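Long-range contact in m3DLH protein (Halieaceae bacterium, PDB 7JKA), which probably hydrolyses ester bonds such as those of dienelactones, as an alpha/beta-hydrolase of the dienelactone hydrolase family, and may also act as a phosphotriesterase: residues 17-21 with 114-120. Residue numbers count along the deposited sequence, not the author numbering.
Sequences REIRY and TLVAQPE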
loop_
_atom_site.group_PDB
_atom_site.type_symbol
_atom_site.label_atom_id
_atom_site.label_comp_id
_atom_site.label_asym_id
_atom_site.label_seq_id
_atom_site.Cartn_x
_atom_site.Cartn_y
_atom_site.Cartn_z
ATOM N N ARG A 17 -1.749 -6.565 -17.428
ATOM C CA ARG A 17 -2.423 -7.840 -17.610
ATOM C C ARG A 17 -3.118 -8.214 -16.312
ATOM O O ARG A 17 -2.645 -7.899 -15.211
ATOM C CB ARG A 17 -1.465 -8.955 -18.067
ATOM C CG ARG A 17 -0.473 -9.464 -17.034
ATOM C CD ARG A 17 0.427 -10.518 -17.679
ATOM N NE ARG A 17 1.440 -11.073 -16.772
ATOM C CZ ARG A 17 2.717 -10.708 -16.782
ATOM N NH1 ARG A 17 3.149 -9.792 -17.656
ATOM N NH2 ARG A 17 3.570 -11.273 -15.941
ATOM N N GLU A 18 -4.271 -8.850 -16.457
ATOM C CA GLU A 18 -4.984 -9.382 -15.312
ATOM C C GLU A 18 -4.192 -10.533 -14.709
ATOM O O GLU A 18 -3.613 -11.349 -15.432
ATOM C CB GLU A 18 -6.368 -9.856 -15.753
ATOM C CG GLU A 18 -7.286 -10.264 -14.650
ATOM C CD GLU A 18 -8.704 -10.436 -15.145
ATOM O OE1 GLU A 18 -9.068 -11.570 -15.518
ATOM O OE2 GLU A 18 -9.442 -9.428 -15.178
ATOM N N ILE A 19 -4.152 -10.588 -13.381
ATOM C CA ILE A 19 -3.484 -11.665 -12.656
ATOM C C ILE A 19 -4.500 -12.274 -11.700
ATOM O O ILE A 19 -5.019 -11.578 -10.827
ATOM C CB ILE A 19 -2.266 -11.179 -11.859
ATOM C CG1 ILE A 19 -1.338 -10.296 -12.708
ATOM C CG2 ILE A 19 -1.515 -12.366 -11.328
ATOM C CD1 ILE A 19 -0.291 -11.079 -13.417
ATOM N N ARG A 20 -4.741 -13.570 -11.817
ATOM C CA ARG A 20 -5.629 -14.272 -10.895
ATOM C C ARG A 20 -4.776 -15.031 -9.887
ATOM O O ARG A 20 -3.808 -15.693 -10.262
ATOM C CB ARG A 20 -6.564 -15.208 -11.665
ATOM C CG ARG A 20 -7.434 -14.397 -12.593
ATOM C CD ARG A 20 -8.588 -15.154 -13.200
ATOM N NE ARG A 20 -9.442 -14.192 -13.885
ATOM C CZ ARG A 20 -10.619 -13.759 -13.442
ATOM N NH1 ARG A 20 -11.142 -14.226 -12.312
ATOM N NH2 ARG A 20 -11.285 -12.857 -14.161
ATOM N N TYR A 21 -5.101 -14.898 -8.606
ATOM C CA TYR A 21 -4.280 -15.527 -7.590
ATOM C C TYR A 21 -5.160 -15.840 -6.389
ATOM O O TYR A 21 -6.328 -15.460 -6.337
ATOM C CB TYR A 21 -3.100 -14.628 -7.198
ATOM C CG TYR A 21 -3.477 -13.267 -6.597
ATOM C CD1 TYR A 21 -3.829 -12.183 -7.410
ATOM C CD2 TYR A 21 -3.451 -13.064 -5.228
ATOM C CE1 TYR A 21 -4.146 -10.941 -6.869
ATOM C CE2 TYR A 21 -3.776 -11.833 -4.678
ATOM C CZ TYR A 21 -4.130 -10.775 -5.505
ATOM O OH TYR A 21 -4.445 -9.536 -4.947
ATOM N N THR A 114 2.286 -13.467 -5.543
ATOM C CA THR A 114 1.918 -13.412 -6.950
ATOM C C THR A 114 2.809 -12.438 -7.718
ATOM O O THR A 114 3.215 -12.723 -8.853
ATOM C CB THR A 114 0.449 -13.038 -7.066
ATOM O OG1 THR A 114 -0.287 -13.974 -6.261
ATOM C CG2 THR A 114 0.012 -13.184 -8.472
ATOM N N LEU A 115 3.127 -11.294 -7.118
ATOM C CA LEU A 115 4.065 -10.380 -7.755
ATOM C C LEU A 115 5.405 -11.066 -8.007
ATOM O O LEU A 115 5.967 -10.996 -9.106
ATOM C CB LEU A 115 4.237 -9.151 -6.868
ATOM C CG LEU A 115 5.321 -8.185 -7.308
ATOM C CD1 LEU A 115 4.837 -7.489 -8.565
ATOM C CD2 LEU A 115 5.572 -7.200 -6.144
ATOM N N VAL A 116 5.950 -11.715 -6.979
ATOM C CA VAL A 116 7.252 -12.360 -7.104
ATOM C C VAL A 116 7.237 -13.473 -8.149
ATOM O O VAL A 116 8.262 -13.756 -8.770
ATOM C CB VAL A 116 7.689 -12.873 -5.716
ATOM C CG1 VAL A 116 8.933 -13.732 -5.823
ATOM C CG2 VAL A 116 7.936 -11.685 -4.779
ATOM N N ALA A 117 6.084 -14.101 -8.367
ATOM C CA ALA A 117 5.984 -15.180 -9.333
ATOM C C ALA A 117 6.026 -14.698 -10.774
ATOM O O ALA A 117 6.149 -15.532 -11.674
ATOM C CB ALA A 117 4.691 -15.957 -9.082
ATOM N N GLN A 118 5.958 -13.379 -11.014
ATOM C CA GLN A 118 5.945 -12.886 -12.390
ATOM C C GLN A 118 7.368 -12.823 -12.953
ATOM O O GLN A 118 8.308 -12.446 -12.237
ATOM C CB GLN A 118 5.289 -11.502 -12.466
ATOM C CG GLN A 118 3.854 -11.490 -11.896
ATOM C CD GLN A 118 3.012 -12.628 -12.444
ATOM O OE1 GLN A 118 2.942 -12.840 -13.653
ATOM N NE2 GLN A 118 2.386 -13.397 -11.545
ATOM N N PRO A 119 7.548 -13.175 -14.232
ATOM C CA PRO A 119 8.906 -13.221 -14.804
ATOM C C PRO A 119 9.595 -11.868 -14.869
ATOM O O PRO A 119 10.835 -11.823 -14.914
ATOM C CB PRO A 119 8.689 -13.807 -16.211
ATOM C CG PRO A 119 7.226 -13.647 -16.501
ATOM C CD PRO A 119 6.533 -13.707 -15.159
ATOM N N GLU A 120 8.836 -10.771 -14.844
ATOM C CA GLU A 120 9.408 -9.426 -14.867
ATOM C C GLU A 120 10.131 -9.049 -13.579
ATOM O O GLU A 120 10.912 -8.087 -13.583
ATOM C CB GLU A 120 8.295 -8.413 -15.116
ATOM C CG GLU A 120 7.662 -8.479 -16.503
ATOM C CD GLU A 120 6.592 -9.541 -16.651
ATOM O OE1 GLU A 120 6.293 -10.251 -15.667
ATOM O OE2 GLU A 120 6.078 -9.692 -17.791
HETATM O O HOH W 1 0.493 -13.630 -15.791
#
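Arg17, Thr114 and Ile19 bury the most surface where the strand residues 17-21 lie against the helix end and following loop of 114-120. The extended side chain of Arg17 carries its guanidinium to the loop and meets Glu120 end-on in a bidentate salt bridge: NH1 of Arg17 lies 2.9 Å from OE2 of Glu120, and NH2 of Arg17 lies 2.9 Å from OE1 of Glu120. The same NH2 of Arg17 also donates to OE1 of Gln118 at 2.8 Å, so one nitrogen joins two loop side chains. A water accepts from NE of Arg17 at 2.9 Å and reaches OE1 of Gln118 by a weak bond of 3.3 Å. The carboxamide of Gln118 is also tied through NE2, which donates to the backbone O of Thr114 at 2.9 Å, so the side chain turns back toward Thr114. In this alpha/beta-hydrolase fold the strand 14-22 borders the mixed sheet, pairing antiparallel with 27-35, and helix 101-116 packs beside it before the chain re-enters the sheet through 121-122. Trp34 on the neighbouring strand adds a cation-pi contact to Arg17. The CA-to-CB bonds of alternate strand residues Arg17, Ile19 and Tyr21 point toward 114-120. CG2 of Ile19 packs on CG2 of Thr114 at 3.3 Å, while CD1 of Ile19 comes within 3.7 Å of OE1 of Gln118. Beyond Ile19, CB of Tyr21 approaches OG1 of Thr114 to 3.0 Å; that hydroxyl is hydrogen-bonded to the carbonyl of Ala110, and OH of Tyr21 to the backbone N of Asp76.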